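Local coordinates for packaging protein UL32 (Human herpesvirus 8 type M, PDB 6XF9), which forms a zinc-binding pentameric ring required for herpesviral genome packaging and is thought to help bring new capsids to nuclear replication compartments, at residues 76-81 and 129-134; 82-87 and 204-209; 284-287 and 292-295. All coordinates share one frame; numbering follows the deposited sequence.

From the N terminus, helix 71-83 supplies the first half of contact 1 and leads straight into the first half of contact 2. Contact 1 closes when the chain returns through helix 124-133, beside a zinc site. Contact 2 closes later, at the start of helix 207-213, so the two loops cross; they also touch, Phe-80 meeting Ala-209 and Phe-132 meeting Pro-86. Contact 3 follows in series, 284-287 with 292-295 closing the open end of the short hairpin 288-293, just ahead of the cysteines of another zinc site. It lies across the chain's centre from the other two, its centre about 23 Å from that of contact 1 and 27 Å from that of contact 2.

Contact 1 of 3, residues 76-81 and 129-134; sequences ACLCFF and LHFFVQ. With ZN (zinc ion), chain O.
Leu-78 and Cys-79 of helix 71-83 meet Phe-131 of helix 124-133 in a buried helix-helix contact next to a zinc site of three cysteines and one histidine. Leu-78 comes first: with CG anti to the backbone N (chi1 177°), its side chain extends to Phe-131 and crosses it at about a right angle. The CD2 methyl does the touching, 3.8 Å from Phe-131 CZ, approaching the ring obliquely. The same leucine also packs on Asp-98 and Ile-102 of helix 89-106, which makes it a joint between three helices. One residue on, Cys-79 and Phe-131 have the nearest CA atoms of the two segments, 7.1 Å apart. The Cys-79 SG lies at the edge of the phenylalanine ring, near the ring plane and 4.3 Å from Phe-131 CE1, an apolar contact of sulfur with the ring rim. Phe-131 points at helix 71-83, while its neighbour in sequence binds the metal. His-130 holds zinc through ND1, and Cys-52, Cys-55 and Cys-136 complete the site. Its other nitrogen, NE2, is hydrogen-bonded to Tyr-75 OH just ahead of 76-81, so helix 71-83 supplies a second-shell partner that restrains the rotation of the imidazole. The helix is widened to a pi-type turn at 129-133, round the histidine, where Gln-134 N bonds to Leu-129 O at 2.9 Å. The imidazole also lies against the Phe-131 ring: His-130 CD2 sits 3.4 Å above its plane, over its centre.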
ATOM      1  N   ALA D  76      32.811 -31.777 -26.707  1.00 55.47           N
ATOM      2  CA  ALA D  76      31.771 -32.307 -25.832  1.00 54.88           C
ATOM      3  C   ALA D  76      32.326 -32.812 -24.506  1.00 54.63           C
ATOM      4  O   ALA D  76      31.581 -32.875 -23.523  1.00 54.49           O
ATOM      5  CB  ALA D  76      30.994 -33.416 -26.527  1.00 55.96           C
ATOM      6  N   CYS D  77      33.598 -33.222 -24.447  1.00 62.72           N
ATOM      7  CA  CYS D  77      34.168 -33.584 -23.147  1.00 62.23           C
ATOM      8  C   CYS D  77      34.382 -32.361 -22.283  1.00 61.51           C
ATOM      9  O   CYS D  77      34.088 -32.380 -21.082  1.00 61.23           O
ATOM     10  CB  CYS D  77      35.488 -34.315 -23.307  1.00 62.76           C
ATOM     11  SG  CYS D  77      35.253 -35.995 -23.669  1.00 63.94           S
ATOM     12  N   LEU D  78      34.942 -31.302 -22.872  1.00 50.36           N
ATOM     13  CA  LEU D  78      35.086 -30.037 -22.164  1.00 49.90           C
ATOM     14  C   LEU D  78      33.748 -29.580 -21.606  1.00 49.38           C
ATOM     15  O   LEU D  78      33.637 -29.235 -20.422  1.00 49.11           O
ATOM     16  CB  LEU D  78      35.642 -28.983 -23.109  1.00 50.33           C
ATOM     17  CG  LEU D  78      35.754 -27.608 -22.484  1.00 50.08           C
ATOM     18  CD1 LEU D  78      36.530 -27.675 -21.193  1.00 50.29           C
ATOM     19  CD2 LEU D  78      36.349 -26.627 -23.475  1.00 50.82           C
ATOM     20  N   CYS D  79      32.705 -29.606 -22.440  1.00 54.67           N
ATOM     21  CA  CYS D  79      31.379 -29.237 -21.967  1.00 54.29           C
ATOM     22  C   CYS D  79      30.942 -30.103 -20.782  1.00 54.35           C
ATOM     23  O   CYS D  79      30.493 -29.581 -19.760  1.00 54.23           O
ATOM     24  CB  CYS D  79      30.384 -29.314 -23.118  1.00 54.80           C
ATOM     25  SG  CYS D  79      30.718 -28.062 -24.368  1.00 55.32           S
ATOM     26  N   PHE D  80      31.103 -31.418 -20.872  1.00 47.65           N
ATOM     27  CA  PHE D  80      30.679 -32.270 -19.760  1.00 47.80           C
ATOM     28  C   PHE D  80      31.394 -31.884 -18.472  1.00 47.37           C
ATOM     29  O   PHE D  80      30.789 -31.881 -17.396  1.00 47.54           O
ATOM     30  CB  PHE D  80      30.939 -33.736 -20.098  1.00 48.36           C
ATOM     31  CG  PHE D  80      30.424 -34.702 -19.079  1.00 48.62           C
ATOM     32  CD1 PHE D  80      29.103 -35.098 -19.083  1.00 49.48           C
ATOM     33  CD2 PHE D  80      31.267 -35.238 -18.142  1.00 48.57           C
ATOM     34  CE1 PHE D  80      28.627 -36.004 -18.144  1.00 50.06           C
ATOM     35  CE2 PHE D  80      30.804 -36.150 -17.202  1.00 49.18           C
ATOM     36  CZ  PHE D  80      29.483 -36.533 -17.202  1.00 49.76           C
ATOM     37  N   PHE D  81      32.684 -31.569 -18.561  1.00 44.31           N
ATOM     38  CA  PHE D  81      33.442 -31.208 -17.369  1.00 44.30           C
ATOM     39  C   PHE D  81      32.932 -29.912 -16.771  1.00 43.94           C
ATOM     40  O   PHE D  81      32.772 -29.799 -15.550  1.00 44.17           O
ATOM     41  CB  PHE D  81      34.929 -31.084 -17.718  1.00 44.69           C
ATOM     42  CG  PHE D  81      35.698 -32.367 -17.558  1.00 45.24           C
ATOM     43  CD1 PHE D  81      35.299 -33.519 -18.215  1.00 45.26           C
ATOM     44  CD2 PHE D  81      36.860 -32.399 -16.798  1.00 45.85           C
ATOM     45  CE1 PHE D  81      36.002 -34.698 -18.071  1.00 45.78           C
ATOM     46  CE2 PHE D  81      37.572 -33.582 -16.661  1.00 46.40           C
ATOM     47  CZ  PHE D  81      37.136 -34.729 -17.305  1.00 46.30           C
ATOM     48  N   LEU D 129      30.354 -16.751 -19.556  1.00 47.60           N
ATOM     49  CA  LEU D 129      28.987 -16.720 -20.074  1.00 46.91           C
ATOM     50  C   LEU D 129      28.667 -17.992 -20.852  1.00 46.59           C
ATOM     51  O   LEU D 129      27.564 -18.547 -20.728  1.00 46.20           O
ATOM     52  CB  LEU D 129      28.780 -15.475 -20.941  1.00 48.08           C
ATOM     53  CG  LEU D 129      28.557 -14.129 -20.231  1.00 48.60           C
ATOM     54  CD1 LEU D 129      28.573 -12.969 -21.209  1.00 50.43           C
ATOM     55  CD2 LEU D 129      27.209 -14.161 -19.515  1.00 47.39           C
ATOM     56  N   HIS D 130      29.611 -18.461 -21.678  1.00 45.07           N
ATOM     57  CA  HIS D 130      29.330 -19.613 -22.533  1.00 44.90           C
ATOM     58  C   HIS D 130      29.329 -20.919 -21.748  1.00 44.32           C
ATOM     59  O   HIS D 130      28.410 -21.736 -21.882  1.00 44.34           O
ATOM     60  CB  HIS D 130      30.329 -19.674 -23.690  1.00 45.95           C
ATOM     61  CG  HIS D 130      30.144 -20.868 -24.574  1.00 45.85           C
ATOM     62  ND1 HIS D 130      29.180 -20.922 -25.554  1.00 45.97           N
ATOM     63  CD2 HIS D 130      30.805 -22.050 -24.625  1.00 45.77           C
ATOM     64  CE1 HIS D 130      29.248 -22.091 -26.166  1.00 46.30           C
ATOM     65  NE2 HIS D 130      30.222 -22.796 -25.618  1.00 46.03           N
ATOM     66  N   PHE D 131      30.336 -21.129 -20.912  1.00 44.12           N
ATOM     67  CA  PHE D 131      30.494 -22.427 -20.282  1.00 43.93           C
ATOM     68  C   PHE D 131      29.834 -22.542 -18.918  1.00 43.71           C
ATOM     69  O   PHE D 131      29.584 -23.671 -18.470  1.00 43.92           O
ATOM     70  CB  PHE D 131      31.978 -22.765 -20.143  1.00 44.60           C
ATOM     71  CG  PHE D 131      32.641 -23.111 -21.445  1.00 45.15           C
ATOM     72  CD1 PHE D 131      32.356 -24.296 -22.075  1.00 44.96           C
ATOM     73  CD2 PHE D 131      33.538 -22.242 -22.037  1.00 46.10           C
ATOM     74  CE1 PHE D 131      32.947 -24.613 -23.273  1.00 45.65           C
ATOM     75  CE2 PHE D 131      34.128 -22.556 -23.232  1.00 46.75           C
ATOM     76  CZ  PHE D 131      33.830 -23.750 -23.853  1.00 46.33           C
ATOM     77  N   PHE D 132      29.554 -21.429 -18.230  1.00 47.24           N
ATOM     78  CA  PHE D 132      29.095 -21.541 -16.843  1.00 47.09           C
ATOM     79  C   PHE D 132      27.811 -20.789 -16.522  1.00 46.81           C
ATOM     80  O   PHE D 132      26.887 -21.369 -15.949  1.00 47.31           O
ATOM     81  CB  PHE D 132      30.210 -21.088 -15.911  1.00 47.15           C
ATOM     82  CG  PHE D 132      31.408 -21.963 -15.971  1.00 47.71           C
ATOM     83  CD1 PHE D 132      31.469 -23.115 -15.202  1.00 47.94           C
ATOM     84  CD2 PHE D 132      32.459 -21.673 -16.820  1.00 48.41           C
ATOM     85  CE1 PHE D 132      32.576 -23.952 -15.246  1.00 48.31           C
ATOM     86  CE2 PHE D 132      33.570 -22.498 -16.872  1.00 49.11           C
ATOM     87  CZ  PHE D 132      33.622 -23.646 -16.083  1.00 48.89           C
ATOM     88  N   VAL D 133      27.716 -19.517 -16.883  1.00 42.80           N
ATOM     89  CA  VAL D 133      26.502 -18.781 -16.560  1.00 42.79           C
ATOM     90  C   VAL D 133      25.359 -19.254 -17.448  1.00 43.46           C
ATOM     91  O   VAL D 133      24.336 -19.755 -16.959  1.00 44.22           O
ATOM     92  CB  VAL D 133      26.722 -17.263 -16.698  1.00 42.71           C
ATOM     93  CG1 VAL D 133      25.453 -16.520 -16.316  1.00 42.70           C
ATOM     94  CG2 VAL D 133      27.892 -16.810 -15.873  1.00 42.59           C
ATOM     95  N   GLN D 134      25.531 -19.147 -18.773  1.00 47.82           N
ATOM     96  CA  GLN D 134      24.430 -19.446 -19.683  1.00 48.75           C
ATOM     97  C   GLN D 134      24.397 -20.895 -20.150  1.00 49.38           C
ATOM     98  O   GLN D 134      23.312 -21.384 -20.506  1.00 50.54           O
ATOM     99  CB  GLN D 134      24.487 -18.532 -20.914  1.00 48.99           C
ATOM    100  CG  GLN D 134      24.778 -17.056 -20.641  1.00 48.79           C
ATOM    101  CD  GLN D 134      23.622 -16.297 -19.984  1.00 49.25           C
ATOM    102  OE1 GLN D 134      22.768 -16.880 -19.313  1.00 49.73           O
ATOM    103  NE2 GLN D 134      23.608 -14.980 -20.169  1.00 49.74           N
TER
HETATM  104 ZN    ZN O 501      27.834 -19.551 -26.277  1.00 50.90          ZN

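Contact 2 of 3, residues 82-87 and 204-209; sequences CLYAPH and GIPELA
Tyr-84 reaches across to Ile-205 and Pro-206, and carries this whole partly buried contact between the end of helix 71-83 and the start of helix 207-213. The apolar part has two touches. The CG2 branch of Ile-205 lies 3.6 Å from Tyr-84 CE2 and slightly farther from CD2, along one side of the ring; chi1 of 58° leaves CG2 on the tyrosine side and sends CG1 and CD1 off from the ring. The Pro-206 and Tyr-84 side chains run toward each other, Pro-206 CD lying 4.0 Å from Tyr-84 CZ. Both groups approach the ring obliquely. Closer still is Pro-206 CD to Tyr-84 OH, at 3.3 Å, a van der Waals contact.

No hydrogen bond joins the segments directly; the polar link runs through Thr-411. Its backbone N-H is hydrogen-bonded to Tyr-84 OH, giving the phenol oxygen a donor, and its OG1 to Gly-204 O, so one residue holds both sides. Within 82-87, Ala-85 N bonds to Cys-82 O at 2.9 Å as the chain leaves the helix.

Pro-206 occupies the N-cap position of helix 207-213, whose Leu-208 and Ala-209 pack on Leu-397 of helix 391-402. Behind the tyrosine, Cys-82 rests on Phe-131 and Phe-132 of helix 124-133, and Pro-86 on Leu-302 and Ala-303 of helix 297-304.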
ATOM      1  N   CYS D  82      32.662 -28.923 -17.617  1.00 51.21           N
ATOM      2  CA  CYS D  82      32.160 -27.646 -17.125  1.00 50.73           C
ATOM      3  C   CYS D  82      30.833 -27.830 -16.403  1.00 50.74           C
ATOM      4  O   CYS D  82      30.617 -27.266 -15.328  1.00 50.92           O
ATOM      5  CB  CYS D  82      32.000 -26.687 -18.298  1.00 50.60           C
ATOM      6  SG  CYS D  82      33.558 -26.147 -19.016  1.00 51.20           S
ATOM      7  N   LEU D  83      29.945 -28.639 -16.978  1.00 38.96           N
ATOM      8  CA  LEU D  83      28.655 -28.941 -16.377  1.00 39.34           C
ATOM      9  C   LEU D  83      28.802 -29.476 -14.959  1.00 39.54           C
ATOM     10  O   LEU D  83      27.917 -29.276 -14.119  1.00 39.81           O
ATOM     11  CB  LEU D  83      27.935 -29.949 -17.267  1.00 40.02           C
ATOM     12  CG  LEU D  83      26.501 -30.312 -16.947  1.00 41.06           C
ATOM     13  CD1 LEU D  83      25.707 -29.033 -16.910  1.00 41.07           C
ATOM     14  CD2 LEU D  83      25.959 -31.269 -18.006  1.00 41.90           C
ATOM     15  N   TYR D  84      29.912 -30.157 -14.674  1.00 39.18           N
ATOM     16  CA  TYR D  84      30.174 -30.747 -13.368  1.00 39.46           C
ATOM     17  C   TYR D  84      31.297 -30.022 -12.640  1.00 39.42           C
ATOM     18  O   TYR D  84      31.952 -30.585 -11.768  1.00 40.09           O
ATOM     19  CB  TYR D  84      30.476 -32.238 -13.512  1.00 39.79           C
ATOM     20  CG  TYR D  84      29.233 -33.007 -13.814  1.00 40.20           C
ATOM     21  CD1 TYR D  84      28.774 -33.124 -15.096  1.00 40.46           C
ATOM     22  CD2 TYR D  84      28.476 -33.561 -12.805  1.00 40.71           C
ATOM     23  CE1 TYR D  84      27.593 -33.811 -15.368  1.00 41.20           C
ATOM     24  CE2 TYR D  84      27.310 -34.238 -13.069  1.00 41.23           C
ATOM     25  CZ  TYR D  84      26.879 -34.348 -14.347  1.00 41.51           C
ATOM     26  OH  TYR D  84      25.719 -35.016 -14.621  1.00 42.65           O
ATOM     27  N   ALA D  85      31.508 -28.761 -12.974  1.00 41.22           N
ATOM     28  CA  ALA D  85      32.528 -27.948 -12.346  1.00 41.69           C
ATOM     29  C   ALA D  85      31.900 -26.722 -11.681  1.00 41.74           C
ATOM     30  O   ALA D  85      30.892 -26.194 -12.166  1.00 41.01           O
ATOM     31  CB  ALA D  85      33.575 -27.493 -13.371  1.00 41.62           C
ATOM     32  N   PRO D  86      32.459 -26.256 -10.564  1.00 41.67           N
ATOM     33  CA  PRO D  86      31.937 -25.046  -9.928  1.00 41.49           C
ATOM     34  C   PRO D  86      32.225 -23.822 -10.765  1.00 41.10           C
ATOM     35  O   PRO D  86      32.969 -23.850 -11.738  1.00 41.19           O
ATOM     36  CB  PRO D  86      32.684 -24.978  -8.598  1.00 43.18           C
ATOM     37  CG  PRO D  86      33.938 -25.778  -8.832  1.00 44.36           C
ATOM     38  CD  PRO D  86      33.555 -26.866  -9.785  1.00 43.13           C
ATOM     39  N   HIS D  87      31.511 -22.772 -10.440  1.00 41.53           N
ATOM     40  CA  HIS D  87      31.748 -21.406 -11.001  0.50 41.22           C
ATOM     41  C   HIS D  87      32.909 -20.559 -10.212  1.00 42.97           C
ATOM     42  O   HIS D  87      32.873 -20.060  -9.055  1.00 43.67           O
ATOM     43  CB  HIS D  87      30.589 -20.537 -10.642  0.50 40.18           C
ATOM     44  CG  HIS D  87      29.474 -20.498 -11.615  0.50 39.16           C
ATOM     45  ND1 HIS D  87      28.354 -21.290 -11.483  0.50 39.05           N
ATOM     46  CD2 HIS D  87      29.234 -19.671 -12.651  0.50 38.53           C
ATOM     47  CE1 HIS D  87      27.501 -20.999 -12.441  0.50 38.54           C
ATOM     48  NE2 HIS D  87      28.014 -20.026 -13.167  0.50 38.25           N
ATOM     49  N   GLY D 204      24.018 -39.358  -7.724  1.00 55.48           N
ATOM     50  CA  GLY D 204      25.318 -39.070  -8.248  1.00 53.71           C
ATOM     51  C   GLY D 204      25.358 -38.796  -9.711  1.00 51.90           C
ATOM     52  O   GLY D 204      24.358 -38.608 -10.310  1.00 51.37           O
ATOM     53  N   ILE D 205      26.555 -38.764 -10.263  1.00 48.29           N
ATOM     54  CA  ILE D 205      26.759 -38.529 -11.686  1.00 46.72           C
ATOM     55  C   ILE D 205      26.189 -39.685 -12.505  1.00 47.55           C
ATOM     56  O   ILE D 205      25.940 -40.769 -11.950  1.00 49.16           O
ATOM     57  CB  ILE D 205      28.244 -38.291 -11.965  1.00 46.30           C
ATOM     58  CG1 ILE D 205      29.098 -39.458 -11.519  1.00 47.68           C
ATOM     59  CG2 ILE D 205      28.722 -37.054 -11.233  1.00 45.49           C
ATOM     60  CD1 ILE D 205      30.525 -39.267 -12.033  1.00 47.05           C
ATOM     61  N   PRO D 206      25.957 -39.506 -13.811  1.00 48.48           N
ATOM     62  CA  PRO D 206      25.360 -40.579 -14.618  1.00 49.28           C
ATOM     63  C   PRO D 206      26.132 -41.890 -14.540  1.00 50.31           C
ATOM     64  O   PRO D 206      27.301 -41.924 -14.152  1.00 50.41           O
ATOM     65  CB  PRO D 206      25.425 -40.018 -16.047  1.00 48.12           C
ATOM     66  CG  PRO D 206      25.513 -38.593 -15.909  1.00 46.97           C
ATOM     67  CD  PRO D 206      26.220 -38.304 -14.622  1.00 46.97           C
ATOM     68  N   GLU D 207      25.534 -42.999 -14.936  1.00 69.10           N
ATOM     69  CA  GLU D 207      26.271 -44.256 -14.921  1.00 70.01           C
ATOM     70  C   GLU D 207      27.434 -44.224 -15.868  1.00 69.18           C
ATOM     71  O   GLU D 207      28.495 -44.534 -15.503  1.00 69.45           O
ATOM     72  CB  GLU D 207      25.405 -45.416 -15.305  1.00 71.13           C
ATOM     73  CG  GLU D 207      25.360 -46.507 -14.272  1.00 72.78           C
ATOM     74  CD  GLU D 207      26.468 -47.516 -14.363  1.00 73.50           C
ATOM     75  OE1 GLU D 207      26.580 -48.200 -15.367  1.00 73.30           O
ATOM     76  OE2 GLU D 207      27.203 -47.666 -13.403  1.00 74.28           O
ATOM     77  N   LEU D 208      27.261 -43.754 -17.070  1.00 54.95           N
ATOM     78  CA  LEU D 208      28.425 -43.708 -17.958  1.00 54.24           C
ATOM     79  C   LEU D 208      29.577 -42.970 -17.316  1.00 53.95           C
ATOM     80  O   LEU D 208      30.741 -43.364 -17.482  1.00 54.24           O
ATOM     81  CB  LEU D 208      28.108 -43.020 -19.284  1.00 53.45           C
ATOM     82  CG  LEU D 208      27.317 -43.694 -20.377  1.00 53.82           C
ATOM     83  CD1 LEU D 208      26.921 -42.657 -21.359  1.00 53.22           C
ATOM     84  CD2 LEU D 208      28.306 -44.609 -21.026  1.00 54.34           C
ATOM     85  N   ALA D 209      29.283 -41.884 -16.595  1.00 50.85           N
ATOM     86  CA  ALA D 209      30.347 -41.163 -15.913  1.00 50.39           C
ATOM     87  C   ALA D 209      30.851 -41.949 -14.708  1.00 51.59           C
ATOM     88  O   ALA D 209      32.053 -41.961 -14.431  1.00 51.94           O
ATOM     89  CB  ALA D 209      29.867 -39.774 -15.510  1.00 49.56           C
TER

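Contact 3 of 3, residues 284-287 and 292-295; sequences LGLR and TASV
Ser-294 OG binds two backbone groups of 284-287 at once. It donates to Gly-285 O at 2.7 Å, coming in from above the carbonyl plane, 38° out of it, and accepts the N-H of Arg-287 at 2.9 Å. The hydroxyl gets there by standing between the backbone N and the carbonyl carbon (chi1 55°). A third bond runs from Ser-294 N to Arg-287 O at 2.9 Å, in the carbonyl plane, and Ala-293 CA adds a CA-H...O contact to the same oxygen at 3.2 Å. These bonds close the open end of a beta hairpin, whose strands 288-289 and 292-293 run antiparallel. Where a regular hydrogen-bonded pair would offer Ser-294 O to Arg-287 N, the side-chain oxygen takes over, and the chain continues to Cys-296 and Cys-299 of a zinc site. Beside the polar grip, Leu-286 CD1 packs against Ala-293 CB at 3.7 Å and Val-295 CG2 at 3.9 Å. Further polar groups find partners nearby: Leu-286 N pairs with Gln-275 OE1, Arg-287 NE with Asn-430 OD1, and Thr-292 OG1 with Lys-289 O.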
ATOM      1  N   LEU D 284      33.465 -10.348 -10.727  1.00 42.29           N
ATOM      2  CA  LEU D 284      34.088  -9.282 -11.513  1.00 44.92           C
ATOM      3  C   LEU D 284      34.806  -8.250 -10.639  1.00 45.55           C
ATOM      4  O   LEU D 284      34.815  -7.054 -10.952  1.00 46.77           O
ATOM      5  CB  LEU D 284      33.058  -8.598 -12.415  1.00 45.54           C
ATOM      6  CG  LEU D 284      32.468  -9.596 -13.411  1.00 45.25           C
ATOM      7  CD1 LEU D 284      31.480  -8.948 -14.377  1.00 46.28           C
ATOM      8  CD2 LEU D 284      33.604 -10.250 -14.155  1.00 46.76           C
ATOM      9  N   GLY D 285      35.379  -8.685  -9.525  1.00 48.51           N
ATOM     10  CA  GLY D 285      36.127  -7.789  -8.664  1.00 48.72           C
ATOM     11  C   GLY D 285      36.494  -8.502  -7.383  1.00 47.54           C
ATOM     12  O   GLY D 285      35.979  -9.581  -7.071  1.00 46.03           O
ATOM     13  N   LEU D 286      37.426  -7.934  -6.652  1.00 58.33           N
ATOM     14  CA  LEU D 286      37.813  -8.451  -5.379  1.00 57.59           C
ATOM     15  C   LEU D 286      37.603  -7.394  -4.311  1.00 56.87           C
ATOM     16  O   LEU D 286      38.351  -6.494  -4.208  1.00 57.30           O
ATOM     17  CB  LEU D 286      39.260  -8.868  -5.428  1.00 58.03           C
ATOM     18  CG  LEU D 286      39.841  -9.392  -4.166  1.00 57.34           C
ATOM     19  CD1 LEU D 286      38.964 -10.470  -3.678  1.00 56.75           C
ATOM     20  CD2 LEU D 286      41.151 -10.005  -4.422  1.00 57.64           C
ATOM     21  N   ARG D 287      36.642  -7.601  -3.446  1.00 64.75           N
ATOM     22  CA  ARG D 287      36.290  -6.686  -2.399  1.00 64.04           C
ATOM     23  C   ARG D 287      36.309  -7.388  -1.088  1.00 63.55           C
ATOM     24  O   ARG D 287      36.004  -8.523  -1.057  1.00 63.24           O
ATOM     25  CB  ARG D 287      34.871  -6.302  -2.586  1.00 63.15           C
ATOM     26  CG  ARG D 287      34.645  -5.156  -3.483  1.00 63.65           C
ATOM     27  CD  ARG D 287      33.181  -5.041  -3.745  1.00 62.42           C
ATOM     28  NE  ARG D 287      32.809  -5.876  -4.832  1.00 62.78           N
ATOM     29  CZ  ARG D 287      33.000  -5.553  -6.087  1.00 63.91           C
ATOM     30  NH1 ARG D 287      33.559  -4.408  -6.368  1.00 64.70           N
ATOM     31  NH2 ARG D 287      32.635  -6.371  -7.038  1.00 63.85           N
ATOM     32  N   THR D 292      36.241 -11.868   4.935  1.00 47.10           N
ATOM     33  CA  THR D 292      35.993 -12.585   3.700  1.00 46.74           C
ATOM     34  C   THR D 292      36.307 -11.665   2.535  1.00 46.99           C
ATOM     35  O   THR D 292      36.543 -10.468   2.712  1.00 47.27           O
ATOM     36  CB  THR D 292      34.545 -13.043   3.594  1.00 45.52           C
ATOM     37  OG1 THR D 292      33.716 -11.901   3.359  1.00 44.64           O
ATOM     38  CG2 THR D 292      34.124 -13.697   4.874  1.00 45.55           C
ATOM     39  N   ALA D 293      36.300 -12.237   1.332  1.00 45.92           N
ATOM     40  CA  ALA D 293      36.552 -11.493   0.107  1.00 46.27           C
ATOM     41  C   ALA D 293      35.574 -11.976  -0.952  1.00 45.71           C
ATOM     42  O   ALA D 293      35.045 -13.085  -0.864  1.00 44.99           O
ATOM     43  CB  ALA D 293      37.994 -11.671  -0.366  1.00 47.26           C
ATOM     44  N   SER D 294      35.332 -11.139  -1.968  1.00 56.77           N
ATOM     45  CA  SER D 294      34.376 -11.541  -2.996  1.00 55.75           C
ATOM     46  C   SER D 294      34.862 -12.709  -3.828  1.00 56.35           C
ATOM     47  O   SER D 294      34.045 -13.307  -4.536  1.00 55.48           O
ATOM     48  CB  SER D 294      34.042 -10.390  -3.932  1.00 56.26           C
ATOM     49  OG  SER D 294      35.211  -9.849  -4.487  1.00 58.11           O
ATOM     50  N   VAL D 295      36.150 -13.046  -3.773  1.00 42.86           N
ATOM     51  CA  VAL D 295      36.666 -14.265  -4.385  1.00 43.29           C
ATOM     52  C   VAL D 295      36.835 -15.299  -3.282  1.00 42.61           C
ATOM     53  O   VAL D 295      37.698 -15.161  -2.417  1.00 42.85           O
ATOM     54  CB  VAL D 295      37.989 -14.023  -5.127  1.00 44.43           C
ATOM     55  CG1 VAL D 295      38.537 -15.337  -5.656  1.00 43.54           C
ATOM     56  CG2 VAL D 295      37.787 -13.073  -6.268  1.00 45.37           C
TER